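Local atomic coordinates of aminotransferase AspB (Helicobacter pylori 26695, PDB entry 3EZS), a protein that probably acts as a pyridoxal 5'-phosphate-dependent aminotransferase, moving amino groups between substrates like other class I and II aminotransferases. Residues A[132-137]-A[340-345]; A[231-236]-A[273-278]; A[207-212]-A[221-226]; A[330-335]-A[365-370]. One frame throughout, in Å; residues are numbered along the deposited sequence.

Contacts 1 and 3 both reach the seven-stranded mixed sheet of the large domain, contact 1 at one edge strand, 131-136, and contact 3 at strand 223-228; their centres are 24 Å apart. Contact 2 follows contact 3 along the chain, with nearest atoms about 8 Å away, and involves the loop that in relatives carries the cofactor-binding lysine. It is therefore probably the contact closest to the active site. Contact 4 lies in the small C-terminal domain, 38 Å from contact 3 between centres. It touches contact 1 through Leu335 CD2 and Leu340 CD1, 3.9 Å apart. Segment 340-345 follows 330-335 and turns back onto the large domain.

Contact 1: residues A[132-137]-A[340-345]; sequences SLLMPL and LGRNRI
Leu134, Pro136 and Leu137 meet Arg342, Asn343 and Ile345 where a type I' beta turn, Arg342 to Ile345, leans on an edge strand of the large-domain sheet of this aminotransferase fold. The close part is one methyl: Leu134 CD1 lies 3.6 Å from Arg342 CB and 3.9 Å from Arg342 CG, the two side chains crossing at a slant. Asn343 OD1 approaches Leu134 CD1 at 3.9 Å. Towards Pro136 the fit relaxes. Pro136 CB is 4.4 Å from Ile345 CD1, and Ile345 CG2 lies 4.3 Å from Leu137 O; a 1,2-ethanediol molecule sits near the proline ring on this surface side. No hydrogen bond joins the two segments directly. Strand 110-115 bridges them instead: Asn115 pairs by its backbone with Met135 and Leu137, while its ND2 bonds Arg342 O. Arg342 O also accepts Ile345 N at 3.1 Å, closing the turn. The arginine gives only its aliphatic root to Leu134. A bend at chi2 (-68°) turns CD off the leucine, and the guanidinium beyond it is held by a salt bridge from NH2 to Glu122 and by Gln119 OE1 at NH1. Arg342 NH1 also bonds Gly341 O at 2.8 Å, from above the carbonyl plane and within the plane of its own guanidinium.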
loop_
_atom_site.group_PDB
_atom_site.type_symbol
_atom_site.label_atom_id
_atom_site.label_comp_id
_atom_site.label_asym_id
_atom_site.label_seq_id
_atom_site.Cartn_x
_atom_site.Cartn_y
_atom_site.Cartn_z
ATOM N N SER A 132 -15.485 0.669 19.399
ATOM C CA SER A 132 -14.192 0.577 20.066
ATOM C C SER A 132 -14.399 0.426 21.573
ATOM O O SER A 132 -15.175 1.158 22.154
ATOM C CB SER A 132 -13.352 1.834 19.803
ATOM O OG SER A 132 -12.941 1.934 18.455
ATOM N N LEU A 133 -13.714 -0.539 22.179
ATOM C CA LEU A 133 -13.706 -0.740 23.623
ATOM C C LEU A 133 -12.300 -0.389 24.051
ATOM O O LEU A 133 -11.351 -1.103 23.726
ATOM C CB LEU A 133 -14.016 -2.192 23.980
ATOM C CG LEU A 133 -15.455 -2.662 23.911
ATOM C CD1 LEU A 133 -15.520 -4.169 24.169
ATOM C CD2 LEU A 133 -16.320 -1.904 24.919
ATOM N N LEU A 134 -12.155 0.721 24.766
ATOM C CA LEU A 134 -10.843 1.234 25.143
ATOM C C LEU A 134 -10.402 0.693 26.497
ATOM O O LEU A 134 -11.152 0.762 27.463
ATOM C CB LEU A 134 -10.853 2.755 25.137
ATOM C CG LEU A 134 -11.120 3.463 23.802
ATOM C CD1 LEU A 134 -11.035 4.980 23.992
ATOM C CD2 LEU A 134 -10.154 3.038 22.720
HETATM N N MSE A 135 -9.196 0.128 26.552
HETATM C CA MSE A 135 -8.670 -0.455 27.782
HETATM C C MSE A 135 -7.678 0.522 28.350
HETATM O O MSE A 135 -6.524 0.539 27.902
HETATM C CB MSE A 135 -7.995 -1.806 27.484
HETATM C CG MSE A 135 -8.975 -2.881 27.039
HETATM SE SE MSE A 135 -8.149 -4.574 26.510
HETATM C CE MSE A 135 -6.950 -3.993 25.089
ATOM N N PRO A 136 -8.092 1.318 29.369
ATOM C CA PRO A 136 -7.135 2.317 29.821
ATOM C C PRO A 136 -5.875 1.729 30.467
ATOM O O PRO A 136 -5.938 0.674 31.104
ATOM C CB PRO A 136 -7.923 3.156 30.833
ATOM C CG PRO A 136 -9.361 2.679 30.741
ATOM C CD PRO A 136 -9.319 1.317 30.188
ATOM N N LEU A 137 -4.749 2.412 30.244
ATOM C CA LEU A 137 -3.469 2.081 30.845
ATOM C C LEU A 137 -3.134 3.240 31.792
ATOM O O LEU A 137 -2.792 4.339 31.340
ATOM C CB LEU A 137 -2.383 1.965 29.784
ATOM C CG LEU A 137 -2.602 1.001 28.625
ATOM C CD1 LEU A 137 -1.430 1.154 27.616
ATOM C CD2 LEU A 137 -2.754 -0.427 29.126
ATOM N N LEU A 340 -2.628 11.359 22.552
ATOM C CA LEU A 340 -2.565 9.963 22.149
ATOM C C LEU A 340 -3.714 9.133 22.710
ATOM O O LEU A 340 -3.786 7.937 22.441
ATOM C CB LEU A 340 -1.235 9.338 22.595
ATOM C CG LEU A 340 0.025 9.798 21.881
ATOM C CD1 LEU A 340 1.244 9.113 22.477
ATOM C CD2 LEU A 340 -0.078 9.512 20.396
ATOM N N GLY A 341 -4.624 9.753 23.465
ATOM C CA GLY A 341 -5.700 9.024 24.100
ATOM C C GLY A 341 -7.061 9.640 23.952
ATOM O O GLY A 341 -7.231 10.636 23.272
ATOM N N ARG A 342 -8.023 8.998 24.597
ATOM C CA ARG A 342 -9.418 9.435 24.656
ATOM C C ARG A 342 -9.844 9.466 26.125
ATOM O O ARG A 342 -9.155 8.911 26.991
ATOM C CB ARG A 342 -10.309 8.464 23.871
ATOM C CG ARG A 342 -10.021 8.360 22.366
ATOM C CD ARG A 342 -10.384 9.643 21.652
ATOM N NE ARG A 342 -10.006 9.673 20.233
ATOM C CZ ARG A 342 -8.770 9.899 19.765
ATOM N NH1 ARG A 342 -7.741 10.105 20.574
ATOM N NH2 ARG A 342 -8.549 9.914 18.460
ATOM N N ASN A 343 -10.977 10.119 26.381
ATOM C CA ASN A 343 -11.575 10.258 27.707
ATOM C C ASN A 343 -10.627 10.834 28.723
ATOM O O ASN A 343 -10.654 10.426 29.873
ATOM C CB ASN A 343 -12.144 8.922 28.216
ATOM C CG ASN A 343 -13.036 8.243 27.198
ATOM O OD1 ASN A 343 -12.769 7.115 26.775
ATOM N ND2 ASN A 343 -14.052 8.944 26.753
ATOM N N ARG A 344 -9.799 11.783 28.282
ATOM C CA ARG A 344 -8.817 12.495 29.113
ATOM C C ARG A 344 -7.651 11.637 29.672
ATOM O O ARG A 344 -6.885 12.095 30.518
ATOM C CB ARG A 344 -9.501 13.313 30.225
ATOM C CG ARG A 344 -10.410 14.462 29.723
ATOM N N ILE A 345 -7.491 10.413 29.183
ATOM C CA ILE A 345 -6.364 9.583 29.610
ATOM C C ILE A 345 -5.112 10.241 29.015
ATOM O O ILE A 345 -5.124 10.673 27.854
ATOM C CB ILE A 345 -6.510 8.120 29.112
ATOM C CG1 ILE A 345 -7.781 7.480 29.684
ATOM C CG2 ILE A 345 -5.286 7.302 29.457
ATOM C CD1 ILE A 345 -7.891 7.498 31.233
#

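Contact 2: residues A[231-236]-A[273-278]; sequences KRSSAP and EAAWLD
The Arg232 guanidinium has Trp276 CE3 over one face and two carbonyl oxygens, Ala275 O and Asp278 O, at its edge; it lies nearly parallel to the indole, the planes 15° apart. The arginine thus clasps the C-terminal end of helix 266-277 from the loop between strands 223-228 and 241-245, a loop that in the class I and II aminotransferase fold carries the cofactor-binding lysine. The Arg232 side chain is extended from CG to NE, with CG anti to the backbone N (chi1 178°). On the way Arg232 CD passes the indole 4.1 Å from Trp276 CZ3. Arg232 NH1 gives a 3.0 Å hydrogen bond to Ala275 O, which lies in the guanidinium plane although NH1 itself stands above the carbonyl plane. Arg232 NH2 bonds Asp278 O, also at 3.0 Å, with a moderate tilt from both planes. Carbonyls at the C-terminal end of a helix would be expected to favour a cation, and the charge has acidic partners as well: NE pairs with Glu198 and NH2 with Asp279. All three guanidinium nitrogens are engaged, which should fix the rotation of the group. The indole is anchored separately, NE1 bonding Ser240 OG and the ring meeting Phe71. His281 links the segments from the next helix, its ND1 bonded to Asp278 OD2 and its NE2 to Ser233 OG. That hydroxyl also packs on the helix, with Ser233 OG 4.1 Å from Ala275 CB.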
loop_
_atom_site.group_PDB
_atom_site.type_symbol
_atom_site.label_atom_id
_atom_site.label_comp_id
_atom_site.label_asym_id
_atom_site.label_seq_id
_atom_site.Cartn_x
_atom_site.Cartn_y
_atom_site.Cartn_z
ATOM N N LYS A 231 12.315 0.445 13.033
ATOM C CA LYS A 231 13.057 0.883 14.238
ATOM C C LYS A 231 14.287 0.044 14.474
ATOM O O LYS A 231 15.369 0.565 14.775
ATOM C CB LYS A 231 12.131 0.904 15.456
ATOM C CG LYS A 231 11.144 2.072 15.369
ATOM C CD LYS A 231 9.884 1.794 16.134
ATOM C CE LYS A 231 8.909 2.966 16.028
ATOM N NZ LYS A 231 8.700 3.467 14.643
ATOM N N ARG A 232 14.117 -1.255 14.287
ATOM C CA ARG A 232 15.189 -2.224 14.434
ATOM C C ARG A 232 16.437 -1.884 13.630
ATOM O O ARG A 232 17.557 -2.019 14.145
ATOM C CB ARG A 232 14.671 -3.596 13.960
ATOM C CG ARG A 232 15.668 -4.701 13.994
ATOM C CD ARG A 232 15.089 -6.007 13.472
ATOM N NE ARG A 232 16.048 -7.088 13.694
ATOM C CZ ARG A 232 16.966 -7.517 12.820
ATOM N NH1 ARG A 232 17.068 -7.020 11.591
ATOM N NH2 ARG A 232 17.784 -8.481 13.188
ATOM N N SER A 233 16.255 -1.466 12.373
ATOM C CA SER A 233 17.393 -1.257 11.472
ATOM C C SER A 233 17.595 0.162 10.978
ATOM O O SER A 233 18.373 0.376 10.062
ATOM C CB SER A 233 17.231 -2.188 10.269
ATOM O OG SER A 233 16.979 -3.531 10.679
ATOM N N SER A 234 16.941 1.138 11.597
ATOM C CA SER A 234 17.013 2.547 11.144
ATOM C C SER A 234 16.860 2.649 9.617
ATOM O O SER A 234 17.631 3.354 8.927
ATOM C CB SER A 234 18.310 3.218 11.594
ATOM O OG SER A 234 18.445 3.208 13.003
ATOM N N ALA A 235 15.858 1.928 9.118
ATOM C CA ALA A 235 15.548 1.850 7.700
ATOM C C ALA A 235 14.042 1.912 7.452
ATOM O O ALA A 235 13.516 1.009 6.799
ATOM C CB ALA A 235 16.108 0.537 7.121
ATOM N N PRO A 236 13.345 2.960 7.957
ATOM C CA PRO A 236 11.902 3.097 7.730
ATOM C C PRO A 236 11.551 3.226 6.254
ATOM O O PRO A 236 10.481 2.797 5.862
ATOM C CB PRO A 236 11.538 4.389 8.477
ATOM C CG PRO A 236 12.806 5.160 8.533
ATOM C CD PRO A 236 13.854 4.099 8.747
ATOM N N GLU A 273 15.878 -7.873 2.830
ATOM C CA GLU A 273 16.357 -9.228 3.127
ATOM C C GLU A 273 17.721 -9.197 3.826
ATOM O O GLU A 273 17.944 -9.933 4.780
ATOM C CB GLU A 273 16.459 -10.032 1.839
ATOM C CG GLU A 273 16.894 -11.472 2.034
ATOM C CD GLU A 273 17.233 -12.155 0.727
ATOM O OE1 GLU A 273 16.771 -11.685 -0.327
ATOM O OE2 GLU A 273 17.959 -13.171 0.759
ATOM N N ALA A 274 18.632 -8.356 3.332
ATOM C CA ALA A 274 19.947 -8.225 3.941
ATOM C C ALA A 274 19.791 -7.759 5.393
ATOM O O ALA A 274 20.466 -8.274 6.276
ATOM C CB ALA A 274 20.833 -7.265 3.124
ATOM N N ALA A 275 18.873 -6.820 5.640
ATOM C CA ALA A 275 18.597 -6.310 6.995
ATOM C C ALA A 275 18.075 -7.399 7.922
ATOM O O ALA A 275 18.576 -7.559 9.037
ATOM C CB ALA A 275 17.599 -5.107 6.957
ATOM N N TRP A 276 17.096 -8.176 7.456
ATOM C CA TRP A 276 16.509 -9.225 8.305
ATOM C C TRP A 276 17.461 -10.373 8.610
ATOM O O TRP A 276 17.291 -11.031 9.617
ATOM C CB TRP A 276 15.212 -9.793 7.713
ATOM C CG TRP A 276 13.987 -8.884 7.768
ATOM C CD1 TRP A 276 13.370 -8.283 6.715
ATOM C CD2 TRP A 276 13.231 -8.508 8.940
ATOM N NE1 TRP A 276 12.280 -7.560 7.153
ATOM C CE2 TRP A 276 12.181 -7.671 8.511
ATOM C CE3 TRP A 276 13.358 -8.778 10.310
ATOM C CZ2 TRP A 276 11.234 -7.125 9.398
ATOM C CZ3 TRP A 276 12.418 -8.211 11.200
ATOM C CH2 TRP A 276 11.363 -7.420 10.725
ATOM N N LEU A 277 18.417 -10.636 7.721
ATOM C CA LEU A 277 19.397 -11.697 7.909
ATOM C C LEU A 277 20.473 -11.377 8.969
ATOM O O LEU A 277 21.105 -12.288 9.500
ATOM C CB LEU A 277 20.116 -11.986 6.587
ATOM C CG LEU A 277 19.423 -12.688 5.423
ATOM C CD1 LEU A 277 20.142 -12.434 4.073
ATOM C CD2 LEU A 277 19.288 -14.198 5.696
ATOM N N ASP A 278 20.683 -10.092 9.255
ATOM C CA ASP A 278 21.746 -9.660 10.164
ATOM C C ASP A 278 21.237 -9.137 11.501
ATOM O O ASP A 278 20.238 -8.383 11.548
ATOM C CB ASP A 278 22.536 -8.540 9.503
ATOM C CG ASP A 278 23.629 -8.009 10.389
ATOM O OD1 ASP A 278 24.576 -8.762 10.667
ATOM O OD2 ASP A 278 23.545 -6.840 10.800
#

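Contact 3: residues A[207-212]-A[221-226]; sequences SLLEAC and KNVLVI
A beta-alpha-beta unit of the large domain closes here: Leu208, Leu209 and Cys212 of helix 208-214 rest on Val223 and Val225 of the strand that follows it. The short segments run nearly antiparallel, at 154°, with their axes 8.7 Å apart. Both valines present CG1 to the helix. Val223 has CG1 anti to its backbone N (chi1 178°), which puts Val223 CG1 among three partners: Cys212 SG at 3.6 Å, Leu208 CD2 at 3.7 Å and Leu209 CD2 at 3.9 Å. Leu208 meets that methyl with CG as well as CD2, whereas Leu209 and Val223 lie alongside one another, pointing opposite ways. Two residues further along the strand, Val225 CG1 touches Leu208 CB and Leu209 CG, each at 3.8 Å, and Ser207 OG as well. Leu209 is thereby shared by both valines, its CD1 and CG also reaching Val225 CG2. The start of the helix is fixed by a capping box. Ser207 OG accepts Leu209 N at 3.2 Å, and Ser207 N in return gives a nearly straight bond to Glu210 OE2, 2.9 Å long, met from above the carboxylate plane. Glu194 adds a second grip, bonding both Ser207 OG and Leu208 N. With Leu208 also covering Leu190 and Asn192 of strand 189-193, the helix spans two neighbouring parallel strands, as is typical of the beta-alpha-beta crossovers in the large domain of this aminotransferase fold.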
loop_
_atom_site.group_PDB
_atom_site.type_symbol
_atom_site.label_atom_id
_atom_site.label_comp_id
_atom_site.label_asym_id
_atom_site.label_seq_id
_atom_site.Cartn_x
_atom_site.Cartn_y
_atom_site.Cartn_z
ATOM N N SER A 207 7.359 -12.643 22.639
ATOM C CA SER A 207 6.323 -12.547 21.604
ATOM C C SER A 207 5.076 -13.273 22.093
ATOM O O SER A 207 5.159 -14.223 22.849
ATOM C CB SER A 207 6.759 -13.200 20.304
ATOM O OG SER A 207 5.698 -13.231 19.368
ATOM N N LEU A 208 3.922 -12.814 21.640
ATOM C CA LEU A 208 2.646 -13.465 21.931
ATOM C C LEU A 208 2.602 -14.903 21.356
ATOM O O LEU A 208 1.845 -15.755 21.849
ATOM C CB LEU A 208 1.492 -12.587 21.371
ATOM C CG LEU A 208 0.032 -13.041 21.468
ATOM C CD1 LEU A 208 -0.398 -13.325 22.929
ATOM C CD2 LEU A 208 -0.907 -12.006 20.810
ATOM N N LEU A 209 3.381 -15.179 20.303
ATOM C CA LEU A 209 3.427 -16.552 19.748
ATOM C C LEU A 209 4.174 -17.512 20.683
ATOM O O LEU A 209 3.938 -18.746 20.651
ATOM C CB LEU A 209 3.987 -16.602 18.317
ATOM C CG LEU A 209 3.266 -15.797 17.219
ATOM C CD1 LEU A 209 3.715 -16.259 15.820
ATOM C CD2 LEU A 209 1.748 -15.911 17.332
ATOM N N GLU A 210 5.050 -16.977 21.529
ATOM C CA GLU A 210 5.712 -17.818 22.548
ATOM C C GLU A 210 4.682 -18.275 23.599
ATOM O O GLU A 210 4.753 -19.387 24.118
ATOM C CB GLU A 210 6.828 -17.066 23.261
ATOM C CG GLU A 210 7.970 -16.606 22.382
ATOM C CD GLU A 210 9.063 -15.902 23.209
ATOM O OE1 GLU A 210 9.605 -16.548 24.107
ATOM O OE2 GLU A 210 9.389 -14.720 22.955
ATOM N N ALA A 211 3.744 -17.390 23.922
ATOM C CA ALA A 211 2.672 -17.705 24.860
ATOM C C ALA A 211 1.807 -18.825 24.286
ATOM O O ALA A 211 1.339 -19.713 25.002
ATOM C CB ALA A 211 1.827 -16.434 25.147
ATOM N N CYS A 212 1.602 -18.763 22.976
ATOM C CA CYS A 212 0.840 -19.758 22.263
ATOM C C CYS A 212 1.437 -21.144 22.415
ATOM O O CYS A 212 0.711 -22.104 22.650
ATOM C CB CYS A 212 0.733 -19.385 20.779
ATOM S SG CYS A 212 -0.505 -18.116 20.405
ATOM N N LYS A 221 -3.927 -20.593 16.534
ATOM C CA LYS A 221 -5.344 -20.341 16.271
ATOM C C LYS A 221 -5.797 -19.041 16.938
ATOM O O LYS A 221 -5.508 -18.825 18.130
ATOM C CB LYS A 221 -6.202 -21.491 16.807
ATOM C CG LYS A 221 -7.709 -21.298 16.628
ATOM C CD LYS A 221 -8.484 -22.556 17.029
ATOM C CE LYS A 221 -10.002 -22.430 16.791
ATOM N NZ LYS A 221 -10.690 -21.495 17.735
ATOM N N ASN A 222 -6.489 -18.199 16.157
ATOM C CA ASN A 222 -7.006 -16.894 16.576
ATOM C C ASN A 222 -5.940 -15.830 16.929
ATOM O O ASN A 222 -6.297 -14.724 17.362
ATOM C CB ASN A 222 -7.966 -17.037 17.772
ATOM C CG ASN A 222 -9.305 -17.633 17.393
ATOM O OD1 ASN A 222 -9.453 -18.258 16.350
ATOM N ND2 ASN A 222 -10.299 -17.411 18.243
ATOM N N VAL A 223 -4.663 -16.135 16.720
ATOM C CA VAL A 223 -3.585 -15.247 17.185
ATOM C C VAL A 223 -2.593 -14.866 16.083
ATOM O O VAL A 223 -2.176 -15.709 15.266
ATOM C CB VAL A 223 -2.848 -15.895 18.379
ATOM C CG1 VAL A 223 -1.687 -15.022 18.876
ATOM C CG2 VAL A 223 -3.841 -16.194 19.528
ATOM N N LEU A 224 -2.216 -13.585 16.095
ATOM C CA LEU A 224 -1.318 -12.983 15.117
ATOM C C LEU A 224 -0.446 -11.898 15.768
ATOM O O LEU A 224 -0.845 -11.264 16.733
ATOM C CB LEU A 224 -2.133 -12.349 13.977
ATOM C CG LEU A 224 -3.025 -13.297 13.150
ATOM C CD1 LEU A 224 -4.291 -12.626 12.767
ATOM C CD2 LEU A 224 -2.311 -13.899 11.951
ATOM N N VAL A 225 0.756 -11.726 15.237
ATOM C CA VAL A 225 1.709 -10.732 15.714
ATOM C C VAL A 225 2.152 -9.963 14.478
ATOM O O VAL A 225 2.271 -10.533 13.402
ATOM C CB VAL A 225 2.933 -11.369 16.451
ATOM C CG1 VAL A 225 2.510 -12.098 17.758
ATOM C CG2 VAL A 225 3.701 -12.316 15.534
ATOM N N ILE A 226 2.386 -8.673 14.639
ATOM C CA ILE A 226 2.762 -7.783 13.547
ATOM C C ILE A 226 4.142 -7.183 13.844
ATOM O O ILE A 226 4.362 -6.637 14.913
ATOM C CB ILE A 226 1.678 -6.684 13.362
ATOM C CG1 ILE A 226 0.384 -7.326 12.861
ATOM C CG2 ILE A 226 2.159 -5.574 12.385
ATOM C CD1 ILE A 226 -0.789 -6.359 12.646
#

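Contact 4: residues A[330-335]-A[365-370]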
loop_
_atom_site.group_PDB
_atom_site.type_symbol
_atom_site.label_atom_id
_atom_site.label_comp_id
_atom_site.label_asym_id
_atom_site.label_seq_id
_atom_site.Cartn_x
_atom_site.Cartn_y
_atom_site.Cartn_z
ATOM N N GLU A 330 12.861 26.550 27.145
ATOM C CA GLU A 330 14.024 25.765 26.761
ATOM C C GLU A 330 14.107 25.339 25.312
ATOM O O GLU A 330 15.147 24.833 24.894
ATOM C CB GLU A 330 14.080 24.501 27.629
ATOM C CG GLU A 330 14.053 24.762 29.123
ATOM C CD GLU A 330 15.226 25.602 29.597
ATOM O OE1 GLU A 330 16.286 25.594 28.944
ATOM O OE2 GLU A 330 15.077 26.281 30.630
ATOM N N GLY A 331 13.037 25.548 24.549
ATOM C CA GLY A 331 12.962 25.091 23.165
ATOM C C GLY A 331 12.829 23.584 23.025
ATOM O O GLY A 331 12.886 23.063 21.906
ATOM N N ILE A 332 12.641 22.874 24.143
ATOM C CA ILE A 332 12.546 21.422 24.109
ATOM C C ILE A 332 11.110 21.027 23.827
ATOM O O ILE A 332 10.201 21.435 24.553
ATOM C CB ILE A 332 13.035 20.783 25.430
ATOM C CG1 ILE A 332 14.529 21.060 25.648
ATOM C CG2 ILE A 332 12.748 19.282 25.437
ATOM C CD1 ILE A 332 15.014 20.801 27.061
ATOM N N ILE A 333 10.910 20.218 22.792
ATOM C CA ILE A 333 9.574 19.771 22.388
ATOM C C ILE A 333 9.258 18.411 22.999
ATOM O O ILE A 333 10.039 17.467 22.861
ATOM C CB ILE A 333 9.466 19.633 20.837
ATOM C CG1 ILE A 333 9.667 20.993 20.152
ATOM C CG2 ILE A 333 8.131 18.986 20.428
ATOM C CD1 ILE A 333 9.938 20.916 18.618
ATOM N N THR A 334 8.123 18.335 23.693
ATOM C CA THR A 334 7.614 17.095 24.283
ATOM C C THR A 334 6.167 16.921 23.815
ATOM O O THR A 334 5.533 17.882 23.383
ATOM C CB THR A 334 7.719 17.114 25.828
ATOM O OG1 THR A 334 6.808 18.083 26.377
ATOM C CG2 THR A 334 9.176 17.441 26.280
ATOM N N LEU A 335 5.650 15.697 23.892
ATOM C CA LEU A 335 4.299 15.372 23.437
ATOM C C LEU A 335 3.345 15.118 24.614
ATOM O O LEU A 335 3.513 14.136 25.348
ATOM C CB LEU A 335 4.331 14.113 22.546
ATOM C CG LEU A 335 3.008 13.586 21.958
ATOM C CD1 LEU A 335 2.349 14.631 21.001
ATOM C CD2 LEU A 335 3.200 12.239 21.241
ATOM N N LEU A 365 17.560 16.174 29.185
ATOM C CA LEU A 365 16.811 15.370 30.157
ATOM C C LEU A 365 16.971 15.940 31.554
ATOM O O LEU A 365 16.019 15.931 32.331
ATOM C CB LEU A 365 17.217 13.887 30.110
ATOM C CG LEU A 365 16.911 13.096 28.828
ATOM C CD1 LEU A 365 17.461 11.676 28.943
ATOM C CD2 LEU A 365 15.423 13.066 28.538
ATOM N N GLU A 366 18.165 16.435 31.882
ATOM C CA GLU A 366 18.384 17.082 33.186
ATOM C C GLU A 366 17.532 18.350 33.339
ATOM O O GLU A 366 16.952 18.613 34.409
ATOM C CB GLU A 366 19.862 17.416 33.383
ATOM C CG GLU A 366 20.693 16.159 33.635
ATOM C CD GLU A 366 22.197 16.410 33.826
ATOM O OE1 GLU A 366 22.691 17.546 33.582
ATOM O OE2 GLU A 366 22.880 15.438 34.238
ATOM N N ILE A 367 17.467 19.119 32.254
ATOM C CA ILE A 367 16.695 20.344 32.216
ATOM C C ILE A 367 15.225 20.024 32.473
ATOM O O ILE A 367 14.578 20.646 33.324
ATOM C CB ILE A 367 16.873 21.058 30.863
ATOM C CG1 ILE A 367 18.289 21.626 30.752
ATOM C CG2 ILE A 367 15.907 22.214 30.734
ATOM C CD1 ILE A 367 18.644 22.180 29.369
ATOM N N ILE A 368 14.718 19.032 31.750
ATOM C CA ILE A 368 13.349 18.594 31.928
ATOM C C ILE A 368 13.074 18.288 33.403
ATOM O O ILE A 368 12.074 18.755 33.953
ATOM C CB ILE A 368 13.038 17.369 31.045
ATOM C CG1 ILE A 368 12.947 17.792 29.572
ATOM C CG2 ILE A 368 11.692 16.686 31.472
ATOM C CD1 ILE A 368 12.822 16.597 28.533
ATOM N N GLU A 369 13.975 17.532 34.043
ATOM C CA GLU A 369 13.806 17.160 35.446
ATOM C C GLU A 369 13.741 18.383 36.357
ATOM O O GLU A 369 12.918 18.403 37.271
ATOM C CB GLU A 369 14.888 16.161 35.899
ATOM C CG GLU A 369 14.806 15.696 37.392
ATOM C CD GLU A 369 13.563 14.855 37.738
ATOM O OE1 GLU A 369 12.680 14.664 36.886
ATOM O OE2 GLU A 369 13.471 14.358 38.880
ATOM N N THR A 370 14.567 19.407 36.103
ATOM C CA THR A 370 14.518 20.634 36.911
ATOM C C THR A 370 13.130 21.302 36.854
ATOM O O THR A 370 12.700 21.886 37.827
ATOM C CB THR A 370 15.592 21.690 36.513
ATOM O OG1 THR A 370 15.346 22.151 35.181
ATOM C CG2 THR A 370 17.036 21.130 36.614
#
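In the small C-terminal domain, helix 358-372 packs against the loop leading from helix 319-330 into strand 335-336, with Ile367 and Ile368 set against Glu330, Ile332 and Thr334. The closest approach is between an aliphatic glutamate carbon and a methyl: Glu330 CG lies 3.5 Å from Ile367 CG2. A bend at chi2 (-60°) brings Glu330 CD to 3.6 Å from Ile367 CG2, so the methyl meets both CG and the carboxylate. The carboxylate oxygens also have polar partners, OE2 bonding Tyr371 OH on the next turn of the helix and OE1 forming a long, weak ion pair with Lys23. Gly331, with a positive phi of 71°, is the first residue to leave helix 319-330, and Ile332 follows it. Ile332 is shared between two helix residues: Ile332 CD1 reaches Ile367 CG2 at 4.0 Å, while Ile332 CG2 reaches Ile368 CD1 at 4.1 Å. Both pairs cross obliquely, and no hydrogen bond connects the segments. Leu326 of helix 319-330 also touches Ile332 and Thr334, and Phe300 touches Ile368. Side chains of the loop thus touch both helices, and Thr334 also meets Val350 and Leu352 of the three-stranded sheet. The last and loosest touch is from Thr334 CG2 to Ile368 CD1, at 4.4 Å.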